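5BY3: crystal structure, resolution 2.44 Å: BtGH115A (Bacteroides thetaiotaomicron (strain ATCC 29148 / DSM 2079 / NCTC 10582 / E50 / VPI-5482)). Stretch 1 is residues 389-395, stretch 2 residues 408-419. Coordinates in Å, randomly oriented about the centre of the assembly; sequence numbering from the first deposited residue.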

# COMPACT_ATOMS: atom_id res chain seq x y z
N GLY A 389 -13.02 -1.62 -8.18
CA GLY A 389 -11.70 -1.22 -7.74
C GLY A 389 -11.53 -1.12 -6.22
O GLY A 389 -12.49 -1.32 -5.45
N VAL A 390 -10.30 -0.83 -5.80
CA VAL A 390 -9.97 -0.56 -4.39
C VAL A 390 -8.87 0.49 -4.24
O VAL A 390 -7.89 0.50 -5.01
CB VAL A 390 -9.68 -1.86 -3.56
CG1 VAL A 390 -8.37 -2.54 -3.96
CG2 VAL A 390 -9.73 -1.59 -2.06
N TYR A 391 -9.11 1.39 -3.29
CA TYR A 391 -8.21 2.42 -2.85
C TYR A 391 -7.78 1.98 -1.46
O TYR A 391 -8.61 1.94 -0.54
CB TYR A 391 -8.92 3.77 -2.81
CG TYR A 391 -8.16 4.90 -2.13
CD1 TYR A 391 -6.76 5.11 -2.33
CD2 TYR A 391 -8.84 5.80 -1.30
CE1 TYR A 391 -6.09 6.17 -1.69
CE2 TYR A 391 -8.17 6.86 -0.67
CZ TYR A 391 -6.80 7.04 -0.85
OH TYR A 391 -6.16 8.08 -0.20
N TYR A 392 -6.48 1.65 -1.33
CA TYR A 392 -5.85 1.07 -0.14
C TYR A 392 -4.78 2.01 0.42
O TYR A 392 -4.14 2.73 -0.35
CB TYR A 392 -5.21 -0.27 -0.49
CG TYR A 392 -4.96 -1.24 0.68
CD1 TYR A 392 -5.96 -2.11 1.11
CD2 TYR A 392 -3.72 -1.31 1.31
CE1 TYR A 392 -5.73 -3.00 2.16
CE2 TYR A 392 -3.48 -2.20 2.34
CZ TYR A 392 -4.49 -3.04 2.76
OH TYR A 392 -4.28 -3.93 3.78
N HIS A 393 -4.58 1.98 1.75
CA HIS A 393 -3.62 2.85 2.43
C HIS A 393 -2.46 2.09 3.03
O HIS A 393 -2.68 1.17 3.81
CB HIS A 393 -4.29 3.64 3.57
CG HIS A 393 -5.13 4.79 3.11
ND1 HIS A 393 -6.41 4.63 2.62
CD2 HIS A 393 -4.89 6.12 3.09
CE1 HIS A 393 -6.92 5.81 2.31
NE2 HIS A 393 -6.01 6.73 2.59
N VAL A 394 -1.23 2.48 2.68
CA VAL A 394 -0.04 2.11 3.51
C VAL A 394 0.55 3.35 4.21
O VAL A 394 1.57 3.28 4.87
CB VAL A 394 1.07 1.33 2.74
CG1 VAL A 394 0.57 -0.04 2.28
CG2 VAL A 394 1.62 2.15 1.59
N SER A 395 -0.17 4.47 4.09
CA SER A 395 0.17 5.73 4.75
C SER A 395 -1.11 6.55 5.00
O SER A 395 -2.06 6.48 4.23
CB SER A 395 1.19 6.50 3.90
OG SER A 395 1.42 7.77 4.45
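Stretch 2, residues 408-419: TMSPSLIYQQMK

Stretch 1 enters as a β-strand, residues 389 to 393, and leaves it as loop at Val-394 and Ser-395. Stretch 2 starts with loop at Thr-408 to Ser-410 and then winds into a helix that runs from Pro-411 through Lys-419 and beyond. The helix lies almost antiparallel to the strand: their N-to-C directions make an angle of 168°, and the axes approach to 11.2 Å, a spacing filled by side chains. The nearest CA atoms therefore pair in reverse order, Tyr-392 with Met-418 at 8.9 Å and Val-394 with Met-409 at 6.4 Å. No hydrogen bond joins the two stretches; the contact is one of packing.

Gly-389 lies beyond the reach of the helix. Val-390, in the p rotamer, points toward it, and its short apolar side chain offers a hydrocarbon surface to the methyl end of Met-418, with Val-390 CG1 3.4 Å from Met-418 CE. The CA-to-CB bond of Met-418 points sideways, but its flexible chain, with all three chi angles in m, brings the end nearer to the strand. Tyr-391 points away, as strand alternation requires.

Tyr-392 again points toward the helix and is the centre of the contact, with 107 Å² covered. Its t rotamer extends the ring among side chains of stretch 2, including two selenomethionines: SE of Met-418 lies 3.5 Å from Tyr-392 CD1, and SE of Met-409 lies 3.8 Å from Tyr-392 CE2. Both selenium atoms approach obliquely, and such large, polarisable atoms pack well against an aromatic system. CG1 of Ile-414 adds aliphatic surface 4.1 Å from Tyr-392 CE2. Tyr-392 OH comes 3.8 Å from Gln-417 CB and 3.7 Å from Ile-414 CA; this hydroxyl is hydrogen-bonded elsewhere in the structure.

The CA-to-CB bond of His-393 points away, yet its backbone stays in touch, with His-393 O 3.3 Å from Met-409 CE. The CA-to-CB bond of Val-394 points sideways, and its branched apolar side chain touches both the loop and the helix of stretch 2: Val-394 CG1 is 3.9 Å from Ile-414 CD1 and 4.1 Å from Met-409 SE. Ser-395 points away and makes no contact.

The helix itself is begun by Ser-410 at the N-cap. Ser-410 OG accepts a weak hydrogen bond from Ser-412 N at 3.0 Å, serving a backbone NH that has no preceding turn to bond to. Pro-411 suits the first turn, where its lack of an NH costs nothing. Regular bonds follow, such as Met-418 N to Ile-414 O at 2.9 Å.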

# COMPACT_ATOMS: atom_id res chain seq x y z
N THR A 408 5.21 0.57 8.11
CA THR A 408 5.34 -0.59 8.87
C THR A 408 4.17 -1.58 8.79
O THR A 408 4.10 -2.56 9.58
CB THR A 408 5.68 -0.23 10.33
OG1 THR A 408 4.61 0.50 10.95
CG2 THR A 408 7.00 0.53 10.40
N MSE A 409 3.25 -1.34 7.87
CA MSE A 409 2.08 -2.20 7.74
C MSE A 409 2.64 -3.54 7.34
O MSE A 409 3.62 -3.62 6.59
CB MSE A 409 1.11 -1.70 6.71
CG MSE A 409 -0.24 -2.39 6.87
SE MSE A 409 -1.40 -1.66 5.45
CE MSE A 409 -1.87 -0.17 6.70
N SER A 410 2.07 -4.57 7.92
CA SER A 410 2.51 -5.92 7.73
C SER A 410 2.22 -6.40 6.33
O SER A 410 1.10 -6.28 5.86
CB SER A 410 1.85 -6.85 8.74
OG SER A 410 2.06 -8.19 8.34
N PRO A 411 3.23 -6.98 5.67
CA PRO A 411 3.06 -7.67 4.39
C PRO A 411 1.98 -8.71 4.44
O PRO A 411 1.28 -8.88 3.45
CB PRO A 411 4.41 -8.37 4.20
CG PRO A 411 5.35 -7.40 4.84
CD PRO A 411 4.63 -6.96 6.09
N SER A 412 1.87 -9.38 5.59
CA SER A 412 0.90 -10.41 5.85
C SER A 412 -0.54 -9.89 5.81
O SER A 412 -1.43 -10.66 5.48
CB SER A 412 1.13 -11.00 7.22
OG SER A 412 2.32 -11.75 7.19
N LEU A 413 -0.73 -8.62 6.16
CA LEU A 413 -2.06 -8.02 6.26
C LEU A 413 -2.42 -7.46 4.88
O LEU A 413 -3.56 -7.62 4.41
CB LEU A 413 -2.13 -6.99 7.39
CG LEU A 413 -3.28 -5.95 7.35
CD1 LEU A 413 -4.64 -6.59 7.67
CD2 LEU A 413 -2.98 -4.76 8.26
N ILE A 414 -1.44 -6.83 4.24
CA ILE A 414 -1.63 -6.37 2.90
C ILE A 414 -2.03 -7.61 2.10
O ILE A 414 -3.11 -7.60 1.48
CB ILE A 414 -0.38 -5.65 2.35
CG1 ILE A 414 -0.11 -4.38 3.15
CG2 ILE A 414 -0.50 -5.33 0.84
CD1 ILE A 414 1.30 -3.87 2.86
N TYR A 415 -1.20 -8.66 2.14
CA TYR A 415 -1.49 -9.89 1.42
C TYR A 415 -2.91 -10.38 1.64
O TYR A 415 -3.65 -10.51 0.65
CB TYR A 415 -0.56 -11.04 1.78
CG TYR A 415 -0.93 -12.28 1.00
CD1 TYR A 415 -0.75 -12.33 -0.37
CD2 TYR A 415 -1.49 -13.41 1.63
CE1 TYR A 415 -1.14 -13.44 -1.12
CE2 TYR A 415 -1.85 -14.56 0.90
CZ TYR A 415 -1.67 -14.56 -0.48
OH TYR A 415 -1.99 -15.64 -1.26
N GLN A 416 -3.29 -10.63 2.90
CA GLN A 416 -4.57 -11.27 3.14
C GLN A 416 -5.79 -10.43 2.74
O GLN A 416 -6.80 -10.99 2.30
CB GLN A 416 -4.69 -11.90 4.52
CG GLN A 416 -5.38 -11.08 5.60
CD GLN A 416 -6.91 -11.09 5.60
OE1 GLN A 416 -7.58 -12.10 5.33
NE2 GLN A 416 -7.47 -9.96 5.95
N GLN A 417 -5.70 -9.12 2.89
CA GLN A 417 -6.76 -8.25 2.51
C GLN A 417 -6.89 -8.17 1.00
O GLN A 417 -8.01 -8.23 0.49
CB GLN A 417 -6.61 -6.86 3.14
CG GLN A 417 -7.02 -6.79 4.62
CD GLN A 417 -8.52 -6.99 4.80
OE1 GLN A 417 -8.96 -7.93 5.50
NE2 GLN A 417 -9.33 -6.11 4.16
N MSE A 418 -5.76 -8.07 0.31
CA MSE A 418 -5.76 -7.80 -1.13
C MSE A 418 -6.03 -9.06 -1.92
O MSE A 418 -6.66 -9.00 -2.97
CB MSE A 418 -4.48 -7.12 -1.67
CG MSE A 418 -4.24 -5.74 -1.10
SE MSE A 418 -5.72 -4.50 -1.38
CE MSE A 418 -5.69 -4.52 -3.35
N LYS A 419 -5.54 -10.19 -1.43
CA LYS A 419 -5.92 -11.50 -1.97
C LYS A 419 -7.44 -11.66 -1.86
O LYS A 419 -8.11 -11.97 -2.86
CB LYS A 419 -5.18 -12.62 -1.23
CG LYS A 419 -5.71 -14.02 -1.43
CD LYS A 419 -5.10 -14.72 -2.64
CE LYS A 419 -5.68 -16.11 -2.82
NZ LYS A 419 -5.22 -16.69 -4.12